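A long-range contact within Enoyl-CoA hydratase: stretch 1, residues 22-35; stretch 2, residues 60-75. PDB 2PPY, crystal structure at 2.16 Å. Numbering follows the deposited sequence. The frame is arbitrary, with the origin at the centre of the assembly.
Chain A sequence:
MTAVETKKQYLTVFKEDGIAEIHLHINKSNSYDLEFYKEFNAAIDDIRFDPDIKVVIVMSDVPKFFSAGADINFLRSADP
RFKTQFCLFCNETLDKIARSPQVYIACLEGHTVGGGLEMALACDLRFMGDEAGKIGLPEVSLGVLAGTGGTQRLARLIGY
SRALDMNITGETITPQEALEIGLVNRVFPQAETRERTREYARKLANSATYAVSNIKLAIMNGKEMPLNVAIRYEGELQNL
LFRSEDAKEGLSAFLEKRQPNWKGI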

# COMPACT_ATOMS: atom_id res chain seq x y z
N ILE A 22 -22.22 24.86 -8.54
CA ILE A 22 -21.37 25.81 -7.85
C ILE A 22 -20.76 26.69 -8.94
O ILE A 22 -19.87 26.26 -9.68
CB ILE A 22 -20.24 25.10 -7.07
CG1 ILE A 22 -20.84 24.07 -6.11
CG2 ILE A 22 -19.42 26.13 -6.31
CD1 ILE A 22 -19.80 23.27 -5.32
N HIS A 23 -21.27 27.92 -9.05
CA HIS A 23 -20.76 28.84 -10.05
C HIS A 23 -19.64 29.68 -9.48
O HIS A 23 -19.78 30.26 -8.40
CB HIS A 23 -21.88 29.75 -10.56
CG HIS A 23 -22.88 29.06 -11.42
ND1 HIS A 23 -23.04 29.34 -12.77
CD2 HIS A 23 -23.78 28.08 -11.15
CE1 HIS A 23 -23.98 28.58 -13.27
NE2 HIS A 23 -24.45 27.80 -12.31
N LEU A 24 -18.53 29.73 -10.19
CA LEU A 24 -17.37 30.50 -9.76
C LEU A 24 -17.35 31.87 -10.43
O LEU A 24 -17.43 31.97 -11.66
CB LEU A 24 -16.09 29.74 -10.09
CG LEU A 24 -16.02 28.27 -9.65
CD1 LEU A 24 -14.68 27.67 -10.08
CD2 LEU A 24 -16.18 28.16 -8.15
N HIS A 25 -17.26 32.93 -9.63
CA HIS A 25 -17.20 34.29 -10.13
C HIS A 25 -16.28 35.10 -9.22
O HIS A 25 -16.73 35.93 -8.44
CB HIS A 25 -18.60 34.93 -10.19
CG HIS A 25 -19.39 34.78 -8.92
ND1 HIS A 25 -20.47 33.94 -8.81
CD2 HIS A 25 -19.26 35.38 -7.71
CE1 HIS A 25 -20.98 34.03 -7.59
NE2 HIS A 25 -20.26 34.89 -6.90
N ILE A 26 -14.98 34.86 -9.34
CA ILE A 26 -14.00 35.53 -8.51
C ILE A 26 -13.39 36.78 -9.15
O ILE A 26 -13.27 37.82 -8.52
CB ILE A 26 -12.85 34.58 -8.16
CG1 ILE A 26 -13.42 33.25 -7.66
CG2 ILE A 26 -11.95 35.20 -7.11
CD1 ILE A 26 -12.41 32.11 -7.69
N ASN A 27 -13.00 36.65 -10.41
CA ASN A 27 -12.40 37.76 -11.14
C ASN A 27 -12.17 37.37 -12.59
O ASN A 27 -12.59 36.30 -13.04
CB ASN A 27 -11.07 38.19 -10.48
CG ASN A 27 -10.11 37.03 -10.28
OD1 ASN A 27 -9.99 36.15 -11.13
ND2 ASN A 27 -9.38 37.05 -9.16
N LYS A 28 -11.49 38.25 -13.32
CA LYS A 28 -11.22 38.06 -14.73
C LYS A 28 -10.76 36.66 -15.12
O LYS A 28 -11.15 36.15 -16.18
CB LYS A 28 -10.15 39.07 -15.18
CG LYS A 28 -8.88 38.99 -14.32
CD LYS A 28 -7.84 40.06 -14.65
CE LYS A 28 -8.37 41.18 -15.52
NZ LYS A 28 -7.32 42.23 -15.72
N SER A 29 -9.95 36.02 -14.28
CA SER A 29 -9.44 34.68 -14.58
C SER A 29 -9.72 33.69 -13.45
O SER A 29 -9.16 32.59 -13.42
CB SER A 29 -7.93 34.73 -14.86
OG SER A 29 -7.22 35.25 -13.76
N ASN A 30 -10.61 34.07 -12.55
CA ASN A 30 -10.96 33.25 -11.40
C ASN A 30 -9.73 32.81 -10.61
O ASN A 30 -9.65 31.66 -10.16
CB ASN A 30 -11.78 32.02 -11.81
CG ASN A 30 -13.26 32.32 -11.95
OD1 ASN A 30 -13.82 33.08 -11.16
ND2 ASN A 30 -13.90 31.72 -12.94
N SER A 31 -8.76 33.71 -10.45
CA SER A 31 -7.56 33.41 -9.67
C SER A 31 -8.01 33.50 -8.22
O SER A 31 -8.48 34.55 -7.77
CB SER A 31 -6.47 34.44 -9.94
OG SER A 31 -5.95 34.27 -11.25
N TYR A 32 -7.87 32.40 -7.48
CA TYR A 32 -8.35 32.35 -6.10
C TYR A 32 -7.36 32.65 -4.99
O TYR A 32 -6.15 32.72 -5.20
CB TYR A 32 -8.96 30.97 -5.84
CG TYR A 32 -7.97 29.84 -6.00
CD1 TYR A 32 -7.90 29.11 -7.18
CD2 TYR A 32 -7.09 29.51 -4.97
CE1 TYR A 32 -6.97 28.07 -7.34
CE2 TYR A 32 -6.16 28.48 -5.11
CZ TYR A 32 -6.11 27.76 -6.29
OH TYR A 32 -5.18 26.76 -6.43
N ASP A 33 -7.91 32.82 -3.78
CA ASP A 33 -7.13 33.08 -2.57
C ASP A 33 -7.66 32.14 -1.49
O ASP A 33 -8.42 31.22 -1.78
CB ASP A 33 -7.28 34.53 -2.12
CG ASP A 33 -8.73 34.94 -1.95
OD1 ASP A 33 -9.59 34.06 -1.72
OD2 ASP A 33 -9.02 36.15 -2.03
N LEU A 34 -7.28 32.37 -0.24
CA LEU A 34 -7.73 31.52 0.85
C LEU A 34 -9.23 31.63 1.09
O LEU A 34 -9.90 30.63 1.30
CB LEU A 34 -6.98 31.85 2.15
CG LEU A 34 -7.40 31.05 3.39
CD1 LEU A 34 -7.34 29.55 3.10
CD2 LEU A 34 -6.50 31.40 4.57
N GLU A 35 -9.75 32.85 1.04
CA GLU A 35 -11.17 33.07 1.27
C GLU A 35 -12.03 32.30 0.26
O GLU A 35 -13.10 31.81 0.62
CB GLU A 35 -11.48 34.57 1.19
CG GLU A 35 -12.85 34.95 1.71
CD GLU A 35 -13.08 34.52 3.14
OE1 GLU A 35 -12.24 34.84 4.01
OE2 GLU A 35 -14.11 33.85 3.40
N SER A 60 -17.99 27.83 -14.28
CA SER A 60 -17.52 29.20 -14.16
C SER A 60 -18.40 30.18 -14.93
O SER A 60 -18.87 29.87 -16.02
CB SER A 60 -16.08 29.30 -14.69
OG SER A 60 -15.62 30.64 -14.73
N ASP A 61 -18.60 31.36 -14.35
CA ASP A 61 -19.41 32.39 -15.00
C ASP A 61 -18.50 33.40 -15.68
O ASP A 61 -18.97 34.40 -16.21
CB ASP A 61 -20.29 33.12 -13.98
CG ASP A 61 -21.33 32.22 -13.34
OD1 ASP A 61 -21.87 31.33 -14.03
OD2 ASP A 61 -21.61 32.41 -12.14
N VAL A 62 -17.20 33.13 -15.65
CA VAL A 62 -16.22 34.02 -16.28
C VAL A 62 -15.99 33.58 -17.72
O VAL A 62 -15.68 32.42 -18.00
CB VAL A 62 -14.89 34.02 -15.50
CG1 VAL A 62 -13.89 34.95 -16.17
CG2 VAL A 62 -15.14 34.47 -14.06
N PRO A 63 -16.14 34.51 -18.67
CA PRO A 63 -15.98 34.31 -20.11
C PRO A 63 -14.97 33.27 -20.63
O PRO A 63 -15.37 32.18 -21.04
CB PRO A 63 -15.68 35.72 -20.61
CG PRO A 63 -16.59 36.54 -19.76
CD PRO A 63 -16.37 35.94 -18.37
N LYS A 64 -13.69 33.61 -20.60
CA LYS A 64 -12.66 32.72 -21.14
C LYS A 64 -11.92 31.81 -20.16
O LYS A 64 -10.99 31.11 -20.56
CB LYS A 64 -11.62 33.55 -21.90
CG LYS A 64 -12.20 34.47 -22.96
CD LYS A 64 -12.81 33.67 -24.10
CE LYS A 64 -13.37 34.58 -25.18
NZ LYS A 64 -13.94 33.81 -26.32
N PHE A 65 -12.33 31.80 -18.90
CA PHE A 65 -11.64 30.97 -17.91
C PHE A 65 -12.54 30.17 -17.00
O PHE A 65 -13.63 30.61 -16.63
CB PHE A 65 -10.77 31.82 -16.97
CG PHE A 65 -9.67 32.59 -17.65
CD1 PHE A 65 -9.97 33.62 -18.54
CD2 PHE A 65 -8.35 32.33 -17.35
CE1 PHE A 65 -8.95 34.39 -19.10
CE2 PHE A 65 -7.32 33.09 -17.90
CZ PHE A 65 -7.63 34.12 -18.78
N PHE A 66 -12.07 28.98 -16.65
CA PHE A 66 -12.77 28.15 -15.68
C PHE A 66 -12.06 28.71 -14.45
O PHE A 66 -12.69 29.19 -13.51
CB PHE A 66 -12.44 26.67 -15.85
CG PHE A 66 -12.89 25.82 -14.69
CD1 PHE A 66 -14.24 25.58 -14.48
CD2 PHE A 66 -11.97 25.29 -13.80
CE1 PHE A 66 -14.67 24.83 -13.39
CE2 PHE A 66 -12.39 24.54 -12.70
CZ PHE A 66 -13.74 24.31 -12.50
N SER A 67 -10.73 28.66 -14.51
CA SER A 67 -9.86 29.18 -13.45
C SER A 67 -8.40 29.03 -13.84
O SER A 67 -7.98 27.99 -14.36
CB SER A 67 -10.11 28.44 -12.13
OG SER A 67 -9.18 28.86 -11.15
N ALA A 68 -7.62 30.08 -13.59
CA ALA A 68 -6.19 30.06 -13.91
C ALA A 68 -5.35 29.70 -12.69
O ALA A 68 -4.14 29.90 -12.69
CB ALA A 68 -5.75 31.40 -14.47
N GLY A 69 -5.99 29.17 -11.65
CA GLY A 69 -5.24 28.79 -10.46
C GLY A 69 -5.18 29.83 -9.36
O GLY A 69 -6.04 30.71 -9.25
N ALA A 70 -4.15 29.74 -8.53
CA ALA A 70 -3.98 30.67 -7.41
C ALA A 70 -3.56 32.07 -7.85
O ALA A 70 -2.78 32.23 -8.79
CB ALA A 70 -2.97 30.11 -6.42
N ASP A 71 -4.08 33.08 -7.15
CA ASP A 71 -3.75 34.47 -7.43
C ASP A 71 -2.29 34.70 -7.04
O ASP A 71 -1.94 34.64 -5.87
CB ASP A 71 -4.66 35.39 -6.61
CG ASP A 71 -4.45 36.86 -6.93
OD1 ASP A 71 -3.31 37.35 -6.79
OD2 ASP A 71 -5.43 37.52 -7.32
N ILE A 72 -1.44 34.97 -8.03
CA ILE A 72 -0.01 35.19 -7.78
C ILE A 72 0.25 36.36 -6.85
O ILE A 72 1.23 36.35 -6.10
CB ILE A 72 0.75 35.42 -9.10
CG1 ILE A 72 0.49 34.26 -10.06
CG2 ILE A 72 2.24 35.56 -8.81
CD1 ILE A 72 0.86 32.90 -9.51
N ASN A 73 -0.60 37.38 -6.91
CA ASN A 73 -0.45 38.55 -6.05
C ASN A 73 -0.69 38.12 -4.61
O ASN A 73 0.07 38.47 -3.71
CB ASN A 73 -1.45 39.64 -6.43
CG ASN A 73 -1.06 40.38 -7.68
OD1 ASN A 73 0.04 40.94 -7.77
ND2 ASN A 73 -1.95 40.40 -8.67
N PHE A 74 -1.75 37.36 -4.40
CA PHE A 74 -2.07 36.87 -3.07
C PHE A 74 -1.04 35.83 -2.66
O PHE A 74 -0.46 35.90 -1.58
CB PHE A 74 -3.47 36.26 -3.03
CG PHE A 74 -3.83 35.64 -1.71
CD1 PHE A 74 -3.46 34.33 -1.43
CD2 PHE A 74 -4.50 36.38 -0.74
CE1 PHE A 74 -3.76 33.76 -0.19
CE2 PHE A 74 -4.79 35.81 0.50
CZ PHE A 74 -4.42 34.50 0.78
N LEU A 75 -0.80 34.86 -3.55
CA LEU A 75 0.15 33.79 -3.30
C LEU A 75 1.44 34.38 -2.75
O LEU A 75 1.85 34.05 -1.64
CB LEU A 75 0.43 33.02 -4.60
CG LEU A 75 1.24 31.72 -4.55
CD1 LEU A 75 1.06 30.97 -5.86
CD2 LEU A 75 2.71 32.02 -4.30

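What holds the two stretches together where the strand of the first one ends? Leu24 and Ser60 form a parallel bridge, and beyond it Asp61 N donates to Leu24 O at 3.0 Å along an almost straight line. The side chain of Asp61 reaches back to the same strand: His23 ND1 donates to Asp61 OD1 at 2.6 Å, with the carboxylate at the edge of the imidazole ring, near its plane, where a ring nitrogen can point its hydrogen directly at the acceptor. That carboxylate oxygen has a further partner elsewhere in the structure, while His23 NE2 is satisfied by a residue just outside the stretches.

How does Asn30 use its amide? It is a buried side chain pointing toward the second stretch, and both ends of the amide are occupied. Asn30 OD1 accepts from Ile26 N at 2.8 Å, which ties the loop to itself, and Asn30 ND2 donates across the contact to Phe66 O at 2.9 Å. Ser60 OG lies 2.7 Å from Asn30 ND2, and it is itself well used, donating to Phe65 O at 2.8 Å and accepting from Val62 N at 3.1 Å. The backbone carbonyl of Asn30 is also taken, since Ser67 OG donates to Asn30 O at 3.0 Å; the same hydroxyl oxygen accepts from Gly69 N, with Ser67 OG and Gly69 N 3.2 Å apart.

What keeps the intervening loop in shape? A type I turn runs from Asn27 to Asn30, closed by Asn30 N donating to Asn27 O at 3.0 Å. Asn27 also binds Ser31 through both ends of its amide: Ser31 N donates to Asn27 OD1 at 2.8 Å, and Asn27 ND2 donates to Ser31 O at 3.0 Å. The turn leaves Ser29 O free to face the second stretch, where it accepts from Ala68 N at 2.9 Å. Ser29 CB, meanwhile, sits over one face of the Phe65 ring.

How does the contact finish at the helix starts? Around Tyr32 and Ala70 the backbones bridge once more: Tyr32 N donates to Gly69 O at 3.1 Å, and Asp71 N donates to Tyr32 O at 2.9 Å, so both backbone polar atoms of Tyr32 are paired. Its ring packs face-on against Ala70 CA. Asp71 then caps the following helix, its OD1 accepting from Phe74 N at 2.9 Å and, weakly, from Asn73 N at 2.7 Å. Phe74 turns back toward the first stretch and receives Asp33 CB over one face.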